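Polyhedrin (PDB 5A8U) forms the crystalline matrix of cypovirus occlusion bodies, the polyhedra that protect the virus outside its host until insect larvae ingest them. Local coordinates at residues S20-R23 with S24-N27; H86-G89 with L90-S93; T225-N229 with E230-V234. All blocks are in the same frame, centred on the assembly; numbering follows the deposited sequence.

Overall arrangement
Three local contacts, each between side chains a few residues apart in one continuous run of chain, mark three changes of backbone course. Interaction 1 lies where helix 6-21 passes into the loop before strand 30-37, at the surface; interaction 2 closes the short helix 84-91; interaction 3 joins strand 223-227 to helix 230-241. The last two are partly buried, each with two buried residues. Interactions 1 and 2 lie on opposite sides of the chain's centre, with centres about 45 Å apart. Their chemistry differs: a phenyl ring on serine and turn bonds in interaction 1, helix bonds with aliphatic groups beside imidazoles in interaction 2, an asparagine cap and a CH-pi contact in interaction 3.

Interaction 1 (S20-R23 with S24-N27); sequences SEFR and SSSN
Phe22 and Ser25 form the main side-chain pair, three residues apart. The ring of Phe22 brings one side, CD1 and CE1, up to the serine: Phe22 CE1 lies 3.5 Å from Ser25 CB, and the hydroxyl sits almost as close, with Ser25 OG 3.6 Å from Phe22 CE1. The approach is oblique to the ring. Phe22 chi1 of 176° places CG opposite the backbone N and beside the carbonyl carbon, which sends the ring forward along the chain; the para carbon then reaches Asn27, Phe22 CZ being 3.9 Å from Asn27 O. The backbone behind this pair makes a turn. Ser24 N donates to Glu21 O at 2.9 Å and Ser25 N to Phe22 O at 2.8 Å, both nearly straight at the hydrogen, while both donors stand well above the planes of the carbonyls they use. Two successive bonds of i to i+3 spacing give the tight winding of a 3-10-like turn where helix 6-21 runs into the loop. At Ser25 the backbone opens to a psi of 137°, and its hydroxyl takes over the bonding in an ST turn: Asn27 N donates to Ser25 OG at 3.1 Å. The serine therefore uses its methylene against the phenyl ring and its oxygen to hold the following bend. Ser24 CB rests 3.3 Å from Glu21 O, while the carboxylate of Glu21 reaches back along the helix to a salt bridge with Lys17. Arg196 donates to the carbonyl of Arg23, and Phe22 also packs on Gly148 of the second subunit.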
loop_
_atom_site.group_PDB
_atom_site.type_symbol
_atom_site.label_atom_id
_atom_site.label_comp_id
_atom_site.label_asym_id
_atom_site.label_seq_id
_atom_site.Cartn_x
_atom_site.Cartn_y
_atom_site.Cartn_z
ATOM N N SER A 20 -29.363 10.922 5.796
ATOM C CA SER A 20 -29.685 9.584 5.307
ATOM C C SER A 20 -29.477 9.440 3.799
ATOM O O SER A 20 -28.989 8.408 3.321
ATOM C CB SER A 20 -31.125 9.231 5.662
ATOM O OG SER A 20 -32.027 10.118 5.025
ATOM N N GLU A 21 -29.861 10.468 3.049
ATOM C CA GLU A 21 -29.744 10.415 1.603
ATOM C C GLU A 21 -28.337 10.743 1.112
ATOM O O GLU A 21 -27.966 10.358 0.005
ATOM C CB GLU A 21 -30.792 11.302 0.942
ATOM C CG GLU A 21 -32.204 10.807 1.249
ATOM C CD GLU A 21 -33.270 11.549 0.482
ATOM O OE1 GLU A 21 -32.911 12.463 -0.297
ATOM O OE2 GLU A 21 -34.466 11.213 0.661
ATOM N N PHE A 22 -27.554 11.427 1.941
ATOM C CA PHE A 22 -26.198 11.802 1.559
ATOM C C PHE A 22 -25.315 10.592 1.240
ATOM O O PHE A 22 -24.361 10.696 0.464
ATOM C CB PHE A 22 -25.538 12.686 2.628
ATOM C CG PHE A 22 -24.104 13.025 2.315
ATOM C CD1 PHE A 22 -23.789 13.787 1.195
ATOM C CD2 PHE A 22 -23.071 12.540 3.109
ATOM C CE1 PHE A 22 -22.463 14.090 0.882
ATOM C CE2 PHE A 22 -21.739 12.844 2.813
ATOM C CZ PHE A 22 -21.436 13.611 1.691
ATOM N N ARG A 23 -25.628 9.449 1.846
ATOM C CA ARG A 23 -24.916 8.212 1.544
ATOM C C ARG A 23 -24.882 7.937 0.038
ATOM O O ARG A 23 -23.987 7.252 -0.446
ATOM C CB ARG A 23 -25.571 7.030 2.263
ATOM C CG ARG A 23 -27.013 6.797 1.827
ATOM C CD ARG A 23 -27.672 5.664 2.608
ATOM N NE ARG A 23 -27.302 4.355 2.083
ATOM C CZ ARG A 23 -28.172 3.421 1.707
ATOM N NH1 ARG A 23 -29.479 3.646 1.802
ATOM N NH2 ARG A 23 -27.734 2.259 1.239
ATOM N N SER A 24 -25.865 8.465 -0.692
ATOM C CA SER A 24 -25.937 8.294 -2.143
ATOM C C SER A 24 -24.973 9.176 -2.924
ATOM O O SER A 24 -24.791 8.953 -4.122
ATOM C CB SER A 24 -27.362 8.566 -2.657
ATOM O OG SER A 24 -28.290 7.640 -2.130
ATOM N N SER A 25 -24.380 10.176 -2.264
ATOM C CA SER A 25 -23.457 11.110 -2.931
ATOM C C SER A 25 -22.148 10.400 -3.231
ATOM O O SER A 25 -21.649 9.665 -2.387
ATOM C CB SER A 25 -23.161 12.324 -2.040
ATOM O OG SER A 25 -22.161 13.162 -2.625
ATOM N N SER A 26 -21.597 10.622 -4.427
ATOM C CA SER A 26 -20.299 10.062 -4.751
ATOM C C SER A 26 -19.220 10.611 -3.832
ATOM O O SER A 26 -18.124 10.088 -3.809
ATOM C CB SER A 26 -19.912 10.344 -6.210
ATOM O OG SER A 26 -20.798 9.698 -7.107
ATOM N N ASN A 27 -19.523 11.670 -3.086
ATOM C CA ASN A 27 -18.538 12.240 -2.171
ATOM C C ASN A 27 -18.750 11.890 -0.692
ATOM O O ASN A 27 -18.023 12.375 0.177
ATOM C CB ASN A 27 -18.425 13.746 -2.392
ATOM C CG ASN A 27 -17.819 14.065 -3.737
ATOM O OD1 ASN A 27 -18.444 14.715 -4.584
ATOM N ND2 ASN A 27 -16.605 13.577 -3.959
#

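Interaction 2 (H86-G89 with L90-S93); sequences HQHG and LIRS
The last turn of helix 84-91 brings Leu90 beside His86 and Gln87, and sets Ile91 beside His88. Leu90 CD1 touches two polar side chains in directions roughly at right angles, 3.9 Å from His86 NE2 and 4.1 Å from Gln87 OE1. It meets the imidazole obliquely, whereas the amide chain of Gln87 runs alongside the leucine, pointing the same way. His86 is gripped at both ring nitrogens, NE2 by Asp106 and ND1 by Ser99, which fixes the ring's rotation; Gln87 NE2 is held by Glu82 O. One step on, Ile91 CD1 approaches the edge of the His88 ring near its plane, 3.9 Å from ND1. The ring of His88 also stacks with Tyr227 of the third subunit, on which Ile91 packs too. Gln87 O accepts two backbone donors: Ile91 N at 2.9 Å, nearly along the C=O axis, and Leu90 N at 3.0 Å from well above the carbonyl plane. Leu90 N also gives a weak bond to His86 O, and Arg92 N reaches His88 O at 3.2 Å. Mixed i to i+3 and i to i+4 bonding, followed by the extended backbone of Arg92 (phi -137°, psi 130°), is typical of a helix C-terminus.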
loop_
_atom_site.group_PDB
_atom_site.type_symbol
_atom_site.label_atom_id
_atom_site.label_comp_id
_atom_site.label_asym_id
_atom_site.label_seq_id
_atom_site.Cartn_x
_atom_site.Cartn_y
_atom_site.Cartn_z
ATOM N N HIS A 86 6.640 -21.536 11.937
ATOM C CA HIS A 86 5.207 -21.769 11.862
ATOM C C HIS A 86 4.630 -21.334 10.499
ATOM O O HIS A 86 3.886 -22.089 9.861
ATOM C CB HIS A 86 4.513 -21.051 13.048
ATOM C CG HIS A 86 3.024 -21.221 13.081
ATOM N ND1 HIS A 86 2.412 -22.349 13.580
ATOM C CD2 HIS A 86 2.024 -20.397 12.684
ATOM C CE1 HIS A 86 1.100 -22.218 13.484
ATOM N NE2 HIS A 86 0.838 -21.044 12.938
ATOM N N GLN A 87 4.981 -20.130 10.046
ATOM C CA GLN A 87 4.464 -19.613 8.779
ATOM C C GLN A 87 4.887 -20.521 7.617
ATOM O O GLN A 87 4.089 -20.830 6.725
ATOM C CB GLN A 87 4.933 -18.170 8.544
ATOM C CG GLN A 87 4.679 -17.240 9.728
ATOM C CD GLN A 87 3.223 -17.227 10.174
ATOM O OE1 GLN A 87 2.303 -17.321 9.352
ATOM N NE2 GLN A 87 3.006 -17.118 11.484
ATOM N N HIS A 88 6.132 -20.988 7.659
ATOM C CA HIS A 88 6.611 -21.939 6.656
ATOM C C HIS A 88 5.792 -23.234 6.601
ATOM O O HIS A 88 5.564 -23.763 5.519
ATOM C CB HIS A 88 8.091 -22.254 6.847
ATOM C CG HIS A 88 9.001 -21.129 6.456
ATOM N ND1 HIS A 88 8.546 -19.961 5.884
ATOM C CD2 HIS A 88 10.340 -20.990 6.583
ATOM C CE1 HIS A 88 9.574 -19.151 5.666
ATOM N NE2 HIS A 88 10.673 -19.759 6.070
ATOM N N GLY A 89 5.341 -23.713 7.761
ATOM C CA GLY A 89 4.519 -24.912 7.850
ATOM C C GLY A 89 3.110 -24.667 7.340
ATOM O O GLY A 89 2.406 -25.605 6.990
ATOM N N LEU A 90 2.682 -23.406 7.293
ATOM C CA LEU A 90 1.396 -23.089 6.676
ATOM C C LEU A 90 1.506 -22.937 5.163
ATOM O O LEU A 90 0.627 -23.371 4.418
ATOM C CB LEU A 90 0.820 -21.803 7.259
ATOM C CG LEU A 90 0.553 -21.844 8.765
ATOM C CD1 LEU A 90 -0.154 -20.571 9.161
ATOM C CD2 LEU A 90 -0.310 -23.065 9.127
ATOM N N ILE A 91 2.592 -22.319 4.713
ATOM C CA ILE A 91 2.836 -22.138 3.286
ATOM C C ILE A 91 2.852 -23.477 2.546
ATOM O O ILE A 91 2.275 -23.615 1.465
ATOM C CB ILE A 91 4.181 -21.408 3.069
ATOM C CG1 ILE A 91 4.032 -19.926 3.422
ATOM C CG2 ILE A 91 4.677 -21.567 1.636
ATOM C CD1 ILE A 91 5.351 -19.244 3.781
ATOM N N ARG A 92 3.530 -24.459 3.135
ATOM C CA ARG A 92 3.684 -25.763 2.503
ATOM C C ARG A 92 3.475 -26.852 3.546
ATOM O O ARG A 92 4.099 -26.819 4.616
ATOM C CB ARG A 92 5.099 -25.902 1.948
ATOM C CG ARG A 92 5.399 -27.276 1.340
ATOM C CD ARG A 92 5.099 -27.305 -0.159
ATOM N NE ARG A 92 3.669 -27.309 -0.501
ATOM C CZ ARG A 92 3.035 -26.291 -1.068
ATOM N NH1 ARG A 92 3.687 -25.161 -1.323
ATOM N NH2 ARG A 92 1.744 -26.394 -1.374
ATOM N N SER A 93 2.622 -27.814 3.219
ATOM C CA SER A 93 2.404 -28.982 4.087
ATOM C C SER A 93 3.729 -29.627 4.472
ATOM O O SER A 93 4.578 -29.892 3.614
ATOM C CB SER A 93 1.528 -30.027 3.389
ATOM O OG SER A 93 0.173 -29.603 3.246
#

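Interaction 3 (T225-N229 with E230-V234); sequences TAYVN and EKVAV
Tyr227 stands as a flat wall against which the first turn of the following helix packs. The bump that meets it is Ala233: its CA lies over one ring face, offset toward the rim, 3.8 Å from the centroid and 21° off the ring normal, a CH-pi contact. The methyl lies on the same face, out past the rim, with Ala233 CB 3.5 Å from Tyr227 CD2. Val232 CG1 comes to 3.7 Å from Tyr227 CD1, so the two helix residues lie on the same side of the ring, one toward each long edge. The second branch, Val232 CG2, leans the other way into a notch between Val228 and Asn229, 4.0 Å from Val228 CG1 and closer still to the amide oxygen of the asparagine. That asparagine is the N-cap. Its chi1 of 68° puts CG between the backbone N and the carbonyl carbon, folding the amide back over the helix start, where Val232 N donates to Asn229 OD1 at 2.9 Å, almost straight at the hydrogen (168°). The same oxygen rests 3.4 Å from Lys231 CB, in the shallow bay between the lysine and valine side chains. The first turn is closed from the backbone as well: Ala233 N donates to Asn229 O at 3.1 Å, in the carbonyl plane. The strand side is anchored by backbone bonds of Tyr227 with Val43, on which both Tyr227 and Ala233 pack. Only Val228 and Asn229 separate helix 230-241 from strand 223-227, an outermost strand of its sheet within this chain, and Phe237 from the helix's next turn also touches Tyr227.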
loop_
_atom_site.group_PDB
_atom_site.type_symbol
_atom_site.label_atom_id
_atom_site.label_comp_id
_atom_site.label_asym_id
_atom_site.label_seq_id
_atom_site.Cartn_x
_atom_site.Cartn_y
_atom_site.Cartn_z
ATOM N N THR A 225 -6.973 -1.852 14.521
ATOM C CA THR A 225 -6.547 -2.130 15.893
ATOM C C THR A 225 -6.997 -3.531 16.247
ATOM O O THR A 225 -7.735 -4.162 15.485
ATOM C CB THR A 225 -7.133 -1.125 16.927
ATOM O OG1 THR A 225 -6.410 -1.257 18.162
ATOM C CG2 THR A 225 -8.610 -1.389 17.179
ATOM N N ALA A 226 -6.540 -4.023 17.391
ATOM C CA ALA A 226 -7.087 -5.259 17.930
ATOM C C ALA A 226 -7.691 -4.956 19.287
ATOM O O ALA A 226 -7.136 -4.166 20.056
ATOM C CB ALA A 226 -6.011 -6.324 18.053
ATOM N N TYR A 227 -8.830 -5.583 19.559
ATOM C CA TYR A 227 -9.559 -5.403 20.808
ATOM C C TYR A 227 -9.617 -6.723 21.567
ATOM O O TYR A 227 -9.690 -7.798 20.963
ATOM C CB TYR A 227 -10.993 -4.925 20.538
ATOM C CG TYR A 227 -11.090 -3.450 20.260
ATOM C CD1 TYR A 227 -10.924 -2.536 21.292
ATOM C CD2 TYR A 227 -11.332 -2.971 18.983
ATOM C CE1 TYR A 227 -10.989 -1.162 21.068
ATOM C CE2 TYR A 227 -11.409 -1.591 18.741
ATOM C CZ TYR A 227 -11.231 -0.696 19.792
ATOM O OH TYR A 227 -11.288 0.673 19.599
ATOM N N VAL A 228 -9.611 -6.627 22.895
ATOM C CA VAL A 228 -9.652 -7.807 23.759
ATOM C C VAL A 228 -10.880 -8.705 23.500
ATOM O O VAL A 228 -10.790 -9.933 23.569
ATOM C CB VAL A 228 -9.568 -7.404 25.256
ATOM C CG1 VAL A 228 -10.806 -6.614 25.672
ATOM C CG2 VAL A 228 -9.368 -8.648 26.133
ATOM N N ASN A 229 -12.017 -8.091 23.203
ATOM C CA ASN A 229 -13.182 -8.857 22.778
ATOM C C ASN A 229 -14.120 -8.042 21.923
ATOM O O ASN A 229 -13.954 -6.822 21.784
ATOM C CB ASN A 229 -13.913 -9.543 23.949
ATOM C CG ASN A 229 -14.602 -8.579 24.904
ATOM O OD1 ASN A 229 -14.846 -7.414 24.594
ATOM N ND2 ASN A 229 -14.977 -9.095 26.070
ATOM N N GLU A 230 -15.099 -8.727 21.345
ATOM C CA GLU A 230 -16.064 -8.083 20.476
ATOM C C GLU A 230 -16.868 -7.021 21.227
ATOM O O GLU A 230 -17.201 -5.982 20.669
ATOM C CB GLU A 230 -16.980 -9.158 19.878
ATOM C CG GLU A 230 -18.258 -8.661 19.240
ATOM C CD GLU A 230 -19.034 -9.814 18.635
ATOM O OE1 GLU A 230 -19.833 -10.448 19.356
ATOM O OE2 GLU A 230 -18.782 -10.115 17.455
ATOM N N LYS A 231 -17.190 -7.287 22.494
ATOM C CA LYS A 231 -17.984 -6.349 23.281
ATOM C C LYS A 231 -17.319 -4.977 23.327
ATOM O O LYS A 231 -17.948 -3.946 23.050
ATOM C CB LYS A 231 -18.176 -6.930 24.686
ATOM C CG LYS A 231 -19.021 -6.077 25.623
ATOM C CD LYS A 231 -18.184 -5.063 26.365
ATOM C CE LYS A 231 -18.994 -4.452 27.511
ATOM N NZ LYS A 231 -18.337 -3.219 28.003
ATOM N N VAL A 232 -16.032 -4.965 23.647
ATOM C CA VAL A 232 -15.288 -3.719 23.709
ATOM C C VAL A 232 -15.144 -3.054 22.326
ATOM O O VAL A 232 -15.278 -1.847 22.180
ATOM C CB VAL A 232 -13.904 -3.940 24.366
ATOM C CG1 VAL A 232 -13.083 -2.658 24.302
ATOM C CG2 VAL A 232 -14.096 -4.421 25.813
ATOM N N ALA A 233 -14.862 -3.852 21.305
ATOM C CA ALA A 233 -14.782 -3.329 19.949
ATOM C C ALA A 233 -16.065 -2.605 19.544
ATOM O O ALA A 233 -16.014 -1.529 18.956
ATOM C CB ALA A 233 -14.508 -4.465 18.969
ATOM N N VAL A 234 -17.208 -3.226 19.826
ATOM C CA VAL A 234 -18.480 -2.642 19.413
ATOM C C VAL A 234 -18.732 -1.313 20.124
ATOM O O VAL A 234 -19.130 -0.332 19.504
ATOM C CB VAL A 234 -19.639 -3.623 19.616
ATOM C CG1 VAL A 234 -20.959 -2.912 19.446
ATOM C CG2 VAL A 234 -19.518 -4.760 18.608
#